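Local coordinates for protein Rep (Escherichia coli, PDB 3VW4) that initiates replication of plasmid ColE2-P9 by binding the origin through this DNA-binding domain, which is seen here on origin DNA whose duplex it unwinds, at residues 30-33 with 34-38; 67-70 with 71-74. All coordinates share one frame; numbering follows the deposited sequence.

Interaction 1: residues 30-33 with 34-38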
loop_
_atom_site.group_PDB
_atom_site.type_symbol
_atom_site.label_atom_id
_atom_site.label_comp_id
_atom_site.label_asym_id
_atom_site.label_seq_id
_atom_site.Cartn_x
_atom_site.Cartn_y
_atom_site.Cartn_z
ATOM N N PRO A 30 -2.450 -1.887 -16.707
ATOM C CA PRO A 30 -2.316 -1.786 -18.160
ATOM C C PRO A 30 -1.513 -2.964 -18.760
ATOM O O PRO A 30 -0.512 -3.349 -18.197
ATOM C CB PRO A 30 -1.579 -0.468 -18.348
ATOM C CG PRO A 30 -0.865 -0.258 -17.066
ATOM C CD PRO A 30 -1.788 -0.766 -16.015
ATOM N N VAL A 31 -1.955 -3.522 -19.887
ATOM C CA VAL A 31 -1.218 -4.550 -20.588
ATOM C C VAL A 31 0.177 -4.099 -20.821
ATOM O O VAL A 31 0.469 -2.892 -20.813
ATOM C CB VAL A 31 -1.917 -4.945 -21.917
ATOM C CG1 VAL A 31 -3.269 -5.612 -21.638
ATOM C CG2 VAL A 31 -2.061 -3.769 -22.834
ATOM N N PHE A 32 1.085 -5.026 -21.040
ATOM C CA PHE A 32 2.524 -4.638 -21.139
ATOM C C PHE A 32 2.864 -3.449 -22.088
ATOM O O PHE A 32 3.526 -2.476 -21.641
ATOM C CB PHE A 32 3.431 -5.841 -21.422
ATOM C CG PHE A 32 4.888 -5.488 -21.519
ATOM C CD1 PHE A 32 5.631 -5.127 -20.369
ATOM C CD2 PHE A 32 5.532 -5.501 -22.767
ATOM C CE1 PHE A 32 6.956 -4.782 -20.490
ATOM C CE2 PHE A 32 6.858 -5.179 -22.888
ATOM C CZ PHE A 32 7.564 -4.802 -21.758
ATOM N N SER A 33 2.443 -3.495 -23.354
ATOM C CA SER A 33 2.896 -2.479 -24.301
ATOM C C SER A 33 2.511 -1.091 -23.815
ATOM O O SER A 33 3.249 -0.122 -24.049
ATOM C CB SER A 33 2.357 -2.719 -25.675
ATOM O OG SER A 33 0.974 -2.908 -25.563
ATOM N N GLN A 34 1.386 -0.985 -23.097
ATOM C CA GLN A 34 0.957 0.323 -22.629
ATOM C C GLN A 34 1.717 0.719 -21.352
ATOM O O GLN A 34 2.104 1.851 -21.170
ATOM C CB GLN A 34 -0.557 0.389 -22.433
ATOM C CG GLN A 34 -1.393 0.482 -23.683
ATOM C CD GLN A 34 -0.824 1.331 -24.772
ATOM O OE1 GLN A 34 -0.668 0.857 -25.869
ATOM N NE2 GLN A 34 -0.519 2.565 -24.506
ATOM N N TRP A 35 1.940 -0.253 -20.493
ATOM C CA TRP A 35 2.674 -0.064 -19.276
ATOM C C TRP A 35 4.091 0.366 -19.606
ATOM O O TRP A 35 4.694 1.181 -18.951
ATOM C CB TRP A 35 2.641 -1.410 -18.554
ATOM C CG TRP A 35 3.340 -1.393 -17.229
ATOM C CD1 TRP A 35 4.317 -2.274 -16.776
ATOM C CD2 TRP A 35 3.087 -0.462 -16.118
ATOM N NE1 TRP A 35 4.707 -1.927 -15.500
ATOM C CE2 TRP A 35 3.996 -0.820 -15.071
ATOM C CE3 TRP A 35 2.244 0.637 -15.931
ATOM C CZ2 TRP A 35 4.062 -0.122 -13.918
ATOM C CZ3 TRP A 35 2.323 1.348 -14.732
ATOM C CH2 TRP A 35 3.205 0.956 -13.756
ATOM N N LEU A 36 4.639 -0.160 -20.680
ATOM C CA LEU A 36 6.025 0.143 -20.981
ATOM C C LEU A 36 6.056 1.604 -21.306
ATOM O O LEU A 36 6.924 2.319 -20.785
ATOM C CB LEU A 36 6.512 -0.645 -22.147
ATOM C CG LEU A 36 7.974 -0.959 -22.320
ATOM C CD1 LEU A 36 8.271 -0.920 -23.820
ATOM C CD2 LEU A 36 8.906 -0.047 -21.528
ATOM N N ASP A 37 5.114 2.065 -22.141
ATOM C CA ASP A 37 5.093 3.450 -22.512
ATOM C C ASP A 37 4.836 4.330 -21.281
ATOM O O ASP A 37 5.580 5.299 -21.041
ATOM C CB ASP A 37 4.139 3.673 -23.646
ATOM C CG ASP A 37 4.622 3.016 -24.983
ATOM O OD1 ASP A 37 5.897 2.641 -25.140
ATOM O OD2 ASP A 37 3.707 2.912 -25.950
ATOM N N ALA A 38 3.923 3.879 -20.424
ATOM C CA ALA A 38 3.604 4.612 -19.217
ATOM C C ALA A 38 4.829 4.902 -18.336
ATOM O O ALA A 38 4.990 6.074 -17.885
ATOM C CB ALA A 38 2.511 3.965 -18.404
#
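Val-31 sits at the N-cap position, and its carbonyl oxygen accepts the Trp-35 amide at 3.0 Å from Val-31 O to Trp-35 N, with a nearly straight N-H...O angle of 166°. The Gln-34 amide also points to Val-31 O, but that bond is weak. One residue further on, Leu-36 N donates to Phe-32 O over 2.7 Å. The next bond, from Asp-37 N to Ser-33 O, is long and weak. Helix 32-49 therefore starts directly after Val-31.

Two apolar pairs flank this first turn. The CB of Pro-30 is directed toward the helix. Its CG lies 3.4 Å from CE3 of Trp-35, at the six-membered part of the indole, and the two side chains cross obliquely. With CG of Trp-35 anti to the backbone N (chi1 -179°), the indole leads away from 30-33, and its CE3 side is the part that meets the proline. The second pair is Phe-32 and Leu-36. These side chains lie side by side and point the same way, with Phe-32 CZ 3.9 Å from Leu-36 CG. Leu-36 CB lies over one face of the phenyl ring.

Helix 56-73 packs on the same residues. Trp-35 and Leu-36 touch Ala-67, and Phe-32 touches Lys-68. Trp-35 NE1 is hydrogen-bonded to Thr-70 of that helix.

The chemistry divides the turn into two sides. Ser-33, Gln-34 and Asp-37 give it a polar, exposed side, while Pro-30, Phe-32, Trp-35 and Leu-36 supply apolar surface. Trp-35 is buried, yet its one polar side-chain atom is satisfied by Thr-70, so the indole is held by a directional bond as well as by packing.

Interaction 2: residues 67-70 with 71-74. With nucleotides of chain D.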
loop_
_atom_site.group_PDB
_atom_site.type_symbol
_atom_site.label_atom_id
_atom_site.label_comp_id
_atom_site.label_asym_id
_atom_site.label_seq_id
_atom_site.Cartn_x
_atom_site.Cartn_y
_atom_site.Cartn_z
ATOM N N ALA A 67 9.554 -1.626 -16.038
ATOM C CA ALA A 67 8.290 -2.056 -16.550
ATOM C C ALA A 67 8.372 -3.561 -16.776
ATOM O O ALA A 67 7.404 -4.240 -16.565
ATOM C CB ALA A 67 7.982 -1.331 -17.810
ATOM N N LYS A 68 9.522 -4.099 -17.146
ATOM C CA LYS A 68 9.535 -5.539 -17.268
ATOM C C LYS A 68 9.459 -6.183 -15.926
ATOM O O LYS A 68 8.613 -7.069 -15.723
ATOM C CB LYS A 68 10.716 -6.074 -17.983
ATOM C CG LYS A 68 10.661 -5.761 -19.440
ATOM C CD LYS A 68 12.071 -5.536 -19.954
ATOM C CE LYS A 68 12.864 -6.831 -19.920
ATOM N NZ LYS A 68 12.369 -7.826 -20.959
ATOM N N TYR A 69 10.219 -5.697 -14.975
ATOM C CA TYR A 69 10.193 -6.288 -13.654
ATOM C C TYR A 69 8.805 -6.241 -13.058
ATOM O O TYR A 69 8.277 -7.284 -12.670
ATOM C CB TYR A 69 11.214 -5.582 -12.780
ATOM C CG TYR A 69 11.452 -6.081 -11.425
ATOM C CD1 TYR A 69 10.664 -5.662 -10.345
ATOM C CD2 TYR A 69 12.509 -6.967 -11.166
ATOM C CE1 TYR A 69 10.918 -6.158 -9.049
ATOM C CE2 TYR A 69 12.754 -7.448 -9.890
ATOM C CZ TYR A 69 11.967 -7.023 -8.843
ATOM O OH TYR A 69 12.257 -7.447 -7.565
ATOM N N THR A 70 8.184 -5.065 -13.062
ATOM C CA THR A 70 6.907 -4.881 -12.410
ATOM C C THR A 70 5.776 -5.582 -13.172
ATOM O O THR A 70 4.895 -6.147 -12.547
ATOM C CB THR A 70 6.523 -3.438 -12.262
ATOM O OG1 THR A 70 6.443 -2.892 -13.586
ATOM C CG2 THR A 70 7.466 -2.691 -11.407
ATOM N N HIS A 71 5.807 -5.619 -14.487
ATOM C CA HIS A 71 4.741 -6.370 -15.233
ATOM C C HIS A 71 4.800 -7.817 -14.915
ATOM O O HIS A 71 3.786 -8.431 -14.712
ATOM C CB HIS A 71 4.784 -6.167 -16.728
ATOM C CG HIS A 71 3.434 -6.216 -17.331
ATOM N ND1 HIS A 71 2.978 -7.285 -18.075
ATOM C CD2 HIS A 71 2.344 -5.308 -17.253
ATOM C CE1 HIS A 71 1.685 -7.052 -18.435
ATOM N NE2 HIS A 71 1.309 -5.847 -17.947
ATOM N N ARG A 72 6.027 -8.354 -14.799
ATOM C CA ARG A 72 6.223 -9.754 -14.557
ATOM C C ARG A 72 5.902 -10.116 -13.116
ATOM O O ARG A 72 5.309 -11.168 -12.892
ATOM C CB ARG A 72 7.641 -10.212 -14.918
ATOM C CG ARG A 72 7.810 -11.731 -14.792
ATOM C CD ARG A 72 9.166 -12.221 -15.291
ATOM N NE ARG A 72 10.303 -11.825 -14.420
ATOM C CZ ARG A 72 11.114 -10.764 -14.590
ATOM N NH1 ARG A 72 10.930 -9.928 -15.619
ATOM N NH2 ARG A 72 12.130 -10.535 -13.726
ATOM N N LYS A 73 6.257 -9.275 -12.140
ATOM C CA LYS A 73 6.078 -9.744 -10.756
ATOM C C LYS A 73 4.793 -9.335 -10.026
ATOM O O LYS A 73 4.442 -9.929 -9.012
ATOM C CB LYS A 73 7.313 -9.480 -9.897
ATOM C CG LYS A 73 8.563 -9.997 -10.538
ATOM C CD LYS A 73 9.760 -9.741 -9.729
ATOM C CE LYS A 73 10.684 -10.890 -10.009
ATOM N NZ LYS A 73 11.045 -11.498 -8.706
ATOM N N PHE A 74 4.081 -8.331 -10.545
ATOM C CA PHE A 74 2.958 -7.780 -9.801
ATOM C C PHE A 74 1.583 -8.345 -10.264
ATOM O O PHE A 74 1.357 -8.677 -11.454
ATOM C CB PHE A 74 3.036 -6.261 -9.902
ATOM C CG PHE A 74 3.953 -5.639 -8.910
ATOM C CD1 PHE A 74 5.345 -6.004 -8.854
ATOM C CD2 PHE A 74 3.477 -4.713 -7.996
ATOM C CE1 PHE A 74 6.200 -5.439 -7.919
ATOM C CE2 PHE A 74 4.374 -4.142 -7.072
ATOM C CZ PHE A 74 5.717 -4.517 -7.037
ATOM P P DA D 2 18.342 -5.122 -6.099
ATOM O OP1 DA D 2 19.143 -4.981 -4.895
ATOM O OP2 DA D 2 18.105 -6.443 -6.783
ATOM O "O5'" DA D 2 16.914 -4.535 -5.626
ATOM C "C5'" DA D 2 16.674 -3.139 -5.289
ATOM C "C4'" DA D 2 15.199 -2.914 -4.985
ATOM O "O4'" DA D 2 14.400 -2.713 -6.189
ATOM C "C3'" DA D 2 14.475 -4.049 -4.279
ATOM O "O3'" DA D 2 13.315 -3.477 -3.746
ATOM C "C2'" DA D 2 14.097 -4.939 -5.450
ATOM C "C1'" DA D 2 13.731 -3.932 -6.532
ATOM N N9 DA D 2 14.076 -4.240 -7.920
ATOM C C8 DA D 2 15.049 -5.039 -8.454
ATOM N N7 DA D 2 15.076 -5.035 -9.767
ATOM C C5 DA D 2 14.100 -4.113 -10.117
ATOM C C6 DA D 2 13.686 -3.594 -11.354
ATOM N N6 DA D 2 14.189 -3.978 -12.534
ATOM N N1 DA D 2 12.685 -2.689 -11.349
ATOM C C2 DA D 2 12.140 -2.343 -10.180
ATOM N N3 DA D 2 12.463 -2.733 -8.955
ATOM C C4 DA D 2 13.474 -3.618 -8.992
ATOM P P DA D 4 6.953 -3.426 -1.486
ATOM O OP1 DA D 4 7.931 -2.358 -1.119
ATOM O OP2 DA D 4 6.723 -4.633 -0.650
ATOM O "O5'" DA D 4 5.508 -2.774 -1.665
ATOM C "C5'" DA D 4 5.315 -1.626 -2.478
ATOM C "C4'" DA D 4 3.908 -1.685 -3.010
ATOM O "O4'" DA D 4 3.716 -2.774 -3.966
ATOM C "C3'" DA D 4 2.843 -1.863 -1.931
ATOM O "O3'" DA D 4 1.803 -0.950 -2.309
ATOM C "C2'" DA D 4 2.481 -3.341 -2.050
ATOM C "C1'" DA D 4 2.703 -3.642 -3.529
ATOM N N9 DA D 4 3.133 -4.985 -3.875
ATOM C C8 DA D 4 4.237 -5.672 -3.441
ATOM N N7 DA D 4 4.397 -6.840 -4.025
ATOM C C5 DA D 4 3.375 -6.886 -4.964
ATOM C C6 DA D 4 3.011 -7.847 -5.925
ATOM N N6 DA D 4 3.674 -8.987 -6.126
ATOM N N1 DA D 4 1.927 -7.590 -6.691
ATOM C C2 DA D 4 1.275 -6.435 -6.511
ATOM N N3 DA D 4 1.538 -5.441 -5.662
ATOM C C4 DA D 4 2.589 -5.751 -4.882
ATOM P P DT D 3 12.371 -4.389 -2.831
ATOM O OP1 DT D 3 11.895 -3.516 -1.760
ATOM O OP2 DT D 3 12.927 -5.711 -2.438
ATOM O "O5'" DT D 3 11.140 -4.936 -3.693
ATOM C "C5'" DT D 3 10.466 -4.062 -4.629
ATOM C "C4'" DT D 3 8.980 -4.300 -4.550
ATOM O "O4'" DT D 3 8.698 -5.484 -5.314
ATOM C "C3'" DT D 3 8.479 -4.596 -3.140
ATOM O "O3'" DT D 3 7.205 -4.014 -2.954
ATOM C "C2'" DT D 3 8.392 -6.109 -3.082
ATOM C "C1'" DT D 3 8.155 -6.498 -4.508
ATOM N N1 DT D 3 8.751 -7.763 -4.933
ATOM C C2 DT D 3 7.894 -8.673 -5.514
ATOM O O2 DT D 3 6.702 -8.472 -5.653
ATOM N N3 DT D 3 8.475 -9.861 -5.867
ATOM C C4 DT D 3 9.809 -10.194 -5.767
ATOM O O4 DT D 3 10.196 -11.285 -6.176
ATOM C C5 DT D 3 10.648 -9.208 -5.129
ATOM C C7 DT D 3 12.091 -9.530 -4.903
ATOM C C6 DT D 3 10.090 -8.043 -4.768
#
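Tyr-69 and Lys-73, one helical turn apart, meet at the DNA, where helix 56-73 ends. His-71 comes first in the second segment. Its amide binds Ala-67 O, and its ring nitrogen NE2 is hydrogen-bonded to Pro-30 O. Arg-72 N bonds to Lys-68 O at 3.0 Å. Its guanidinium turns back along the helix, with NH2 obliquely placed near the Tyr-69 ring.

Lys-73 N donates to Tyr-69 O. Its side chain passes over one face of the tyrosine, toward the rim, and CD makes a CH-pi contact 3.8 Å from the Tyr-69 ring centroid. The chain then bends at chi3 and chi4, and NZ donates a hydrogen bond to O4 of DT3 of chain D at 2.7 Å. A weak hydrogen bond runs from N6 of DA4 of chain D to Lys-73 O. The opposite face of Tyr-69 carries the base of DA2 of chain D, with Tyr-69 CG 3.3 Å from DA2 C6. The ring is thus sandwiched between a lysine chain and an adenine. A serine here would probably leave the DA2 base without the ring face it rests on and the Lys-73 chain without its CH-pi partner.

Phe-74 leaves the helix, although its amide still binds Thr-70 O at 3.1 Å. With chi1 at -84°, its CG lies beside the backbone N, and one ring face meets the base of DA4 of chain D. The O4' of DT3 of chain D sits at the edge of that ring.

Aromatic rings against two bases and a lysine on the intervening nucleotide form a DNA-recognition surface at a helix C-terminus, consistent with sequence-specific binding to the origin.

In the fold
From the N terminus, helix 7-24 and a loop lead to interaction 1, which opens helix 32-49. The chain then turns back into helix 56-73, and interaction 2 closes that helix. Both contacts are local turns in series, so neither nests in nor crosses the other. Their centres lie about 10 Å apart, and they touch directly. Two hydrogen bonds, each using a side chain of one or both segments, join 30-38 to 67-74. These links bring the start of helix 32-49 against the end of helix 56-73. Phe-74 also meets Tyr-22 of helix 7-24. The DNA-touching end of helix 56-73 is thereby tied to helices 7-24 and 32-49.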